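Local coordinates for protein CRISPR-associated endoribonuclease Cas2 (Streptococcus pyogenes serotype M1, PDB 4QR2) that probably acts as a metal-dependent CRISPR-associated nuclease, forming a homodimer that assembles with Cas1 in adaptive immunity against mobile genetic elements, at residues A[54-58]-A[59-63]. Sequence-based numbering, arbitrary orientation.
Sequences RLTQI and IDEKT
I59 folds back against the last turn of helix 45-58, and its backbone N donates to L55 O over 3.0 Å in a nearly straight bond (N-H...O angle 169°). The same carbonyl also accepts from I58 N, so two consecutive amides converge on one oxygen. The I59 side chain closes over that oxygen as well: with CG1 between its own backbone N and carbonyl carbon (chi1 71°), I59 CG2 sits 3.5 Å and I59 CG1 3.7 Å from L55 O, which places aliphatic groups beside an acceptor that already takes two hydrogen bonds. I59 and L55 both pack on I66 of strand 65-71 and on L82 of the second subunit, while I58 rests on V23 of helix 14-27.

E61 reaches back to T56. The E61 chain bends at chi2 (134°), bringing E61 OE1 to 2.6 Å from T56 O and 3.4 Å from T56 CG2. The T56 hydroxyl instead bonds K52 O, one turn earlier. Further on, D60 OD1 accepts from K62 N at 3.1 Å, forming an Asx turn in the loop before strand 65-71. This is the helix-to-strand connection that leads into strand 65-71, outermost in the chain's own sheet, of the ferredoxin-like fold of Cas2.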
ATOM      1  N   ARG A  54      14.833   7.958   9.721  1.00 25.50           N
ATOM      2  CA  ARG A  54      14.584   6.847  10.649  1.00 28.10           C
ATOM      3  C   ARG A  54      14.234   5.551  10.000  1.00 27.02           C
ATOM      4  O   ARG A  54      14.783   4.477  10.370  1.00 27.55           O
ATOM      5  CB  ARG A  54      13.602   7.258  11.750  1.00 29.82           C
ATOM      6  CG  ARG A  54      14.243   8.297  12.619  1.00 34.06           C
ATOM      7  CD  ARG A  54      13.587   8.424  13.937  1.00 41.32           C
ATOM      8  NE  ARG A  54      12.604   9.375  13.787  1.00 43.06           N
ATOM      9  CZ  ARG A  54      11.455   9.436  14.443  1.00 53.14           C
ATOM     10  NH1 ARG A  54      11.113   8.529  15.380  1.00 54.47           N
ATOM     11  NH2 ARG A  54      10.622  10.434  14.104  1.00 48.78           N
ATOM     12  N   LEU A  55      13.384   5.646   8.990  1.00 24.51           N
ATOM     13  CA  LEU A  55      13.008   4.450   8.214  1.00 23.73           C
ATOM     14  C   LEU A  55      14.178   3.917   7.498  1.00 24.56           C
ATOM     15  O   LEU A  55      14.368   2.675   7.431  1.00 25.10           O
ATOM     16  CB  LEU A  55      11.880   4.789   7.260  1.00 22.07           C
ATOM     17  CG  LEU A  55      10.519   5.061   7.845  1.00 24.07           C
ATOM     18  CD1 LEU A  55       9.650   5.691   6.758  1.00 24.56           C
ATOM     19  CD2 LEU A  55       9.898   3.733   8.349  1.00 28.11           C
ATOM     20  N   THR A  56      15.058   4.782   7.007  1.00 26.61           N
ATOM     21  CA  THR A  56      16.272   4.295   6.330  1.00 28.46           C
ATOM     22  C   THR A  56      17.176   3.460   7.223  1.00 30.65           C
ATOM     23  O   THR A  56      17.790   2.497   6.751  1.00 31.41           O
ATOM     24  CB  THR A  56      17.071   5.478   5.765  1.00 34.74           C
ATOM     25  OG1 THR A  56      16.299   6.097   4.740  1.00 30.33           O
ATOM     26  CG2 THR A  56      18.343   4.990   5.174  1.00 38.50           C
ATOM     27  N   GLN A  57      17.215   3.798   8.501  1.00 29.55           N
ATOM     28  CA  GLN A  57      17.975   3.020   9.472  1.00 34.29           C
ATOM     29  C   GLN A  57      17.272   1.689   9.842  1.00 31.73           C
ATOM     30  O   GLN A  57      17.891   0.791  10.369  1.00 34.68           O
ATOM     31  CB  GLN A  57      18.199   3.853  10.697  1.00 38.19           C
ATOM     32  CG  GLN A  57      19.027   5.130  10.425  1.00 43.14           C
ATOM     33  CD  GLN A  57      20.352   4.801   9.778  1.00 49.06           C
ATOM     34  OE1 GLN A  57      20.575   5.015   8.571  1.00 49.43           O
ATOM     35  NE2 GLN A  57      21.232   4.198  10.571  1.00 56.34           N
ATOM     36  N   ILE A  58      15.992   1.565   9.639  1.00 25.62           N
ATOM     37  CA  ILE A  58      15.260   0.305   9.975  1.00 27.83           C
ATOM     38  C   ILE A  58      15.191  -0.724   8.832  1.00 27.79           C
ATOM     39  O   ILE A  58      15.325  -1.932   9.067  1.00 26.75           O
ATOM     40  CB  ILE A  58      13.813   0.609  10.408  1.00 28.04           C
ATOM     41  CG1 ILE A  58      13.848   1.396  11.731  1.00 30.21           C
ATOM     42  CG2 ILE A  58      12.968  -0.704  10.411  1.00 29.55           C
ATOM     43  CD1 ILE A  58      12.644   2.225  12.054  1.00 31.92           C
ATOM     44  N   ILE A  59      14.855  -0.263   7.618  1.00 23.20           N
ATOM     45  CA  ILE A  59      14.609  -1.212   6.526  1.00 23.98           C
ATOM     46  C   ILE A  59      15.887  -1.782   6.009  1.00 25.75           C
ATOM     47  O   ILE A  59      16.981  -1.265   6.295  1.00 27.37           O
ATOM     48  CB  ILE A  59      13.804  -0.608   5.378  1.00 21.82           C
ATOM     49  CG1 ILE A  59      14.622   0.408   4.580  1.00 27.36           C
ATOM     50  CG2 ILE A  59      12.528   0.068   5.958  1.00 22.78           C
ATOM     51  CD1 ILE A  59      13.877   0.775   3.325  1.00 30.49           C
ATOM     52  N   ASP A  60      15.754  -2.922   5.366  1.00 25.26           N
ATOM     53  CA  ASP A  60      16.889  -3.496   4.608  1.00 25.98           C
ATOM     54  C   ASP A  60      16.711  -3.011   3.178  1.00 25.57           C
ATOM     55  O   ASP A  60      15.773  -3.416   2.475  1.00 25.99           O
ATOM     56  CB  ASP A  60      16.887  -5.011   4.670  1.00 28.43           C
ATOM     57  CG  ASP A  60      18.103  -5.627   3.958  1.00 33.84           C
ATOM     58  OD1 ASP A  60      18.738  -4.951   3.123  1.00 36.36           O
ATOM     59  OD2 ASP A  60      18.454  -6.786   4.256  1.00 37.28           O
ATOM     60  N   GLU A  61      17.528  -2.039   2.781  1.00 29.67           N
ATOM     61  CA  GLU A  61      17.349  -1.429   1.445  1.00 33.59           C
ATOM     62  C   GLU A  61      17.608  -2.361   0.245  1.00 33.60           C
ATOM     63  O   GLU A  61      17.105  -2.100  -0.851  1.00 36.31           O
ATOM     64  CB  GLU A  61      18.182  -0.124   1.384  1.00 41.58           C
ATOM     65  CG  GLU A  61      17.512   1.005   2.187  1.00 52.05           C
ATOM     66  CD  GLU A  61      18.455   1.793   3.117  1.00 60.22           C
ATOM     67  OE1 GLU A  61      18.294   1.695   4.369  1.00 51.63           O
ATOM     68  OE2 GLU A  61      19.336   2.523   2.599  1.00 63.67           O
ATOM     69  N   LYS A  62      18.353  -3.438   0.461  1.00 32.42           N
ATOM     70  CA  LYS A  62      18.545  -4.459  -0.564  1.00 34.60           C
ATOM     71  C   LYS A  62      17.296  -5.249  -0.881  1.00 33.37           C
ATOM     72  O   LYS A  62      17.070  -5.560  -2.040  1.00 32.36           O
ATOM     73  CB  LYS A  62      19.634  -5.435  -0.169  1.00 36.85           C
ATOM     74  CG  LYS A  62      20.992  -4.777  -0.120  1.00 43.15           C
ATOM     75  CD  LYS A  62      22.116  -5.791  -0.134  1.00 49.78           C
ATOM     76  CE  LYS A  62      23.287  -5.240  -0.945  1.00 56.55           C
ATOM     77  NZ  LYS A  62      24.160  -4.294  -0.197  1.00 59.23           N
ATOM     78  N   THR A  63      16.477  -5.543   0.132  1.00 28.14           N
ATOM     79  CA  THR A  63      15.367  -6.434  -0.051  1.00 27.78           C
ATOM     80  C   THR A  63      14.010  -5.806   0.092  1.00 27.06           C
ATOM     81  O   THR A  63      13.017  -6.425  -0.305  1.00 25.36           O
ATOM     82  CB  THR A  63      15.468  -7.608   0.959  1.00 29.00           C
ATOM     83  OG1 THR A  63      15.538  -7.079   2.297  1.00 27.83           O
ATOM     84  CG2 THR A  63      16.739  -8.356   0.756  1.00 31.89           C
TER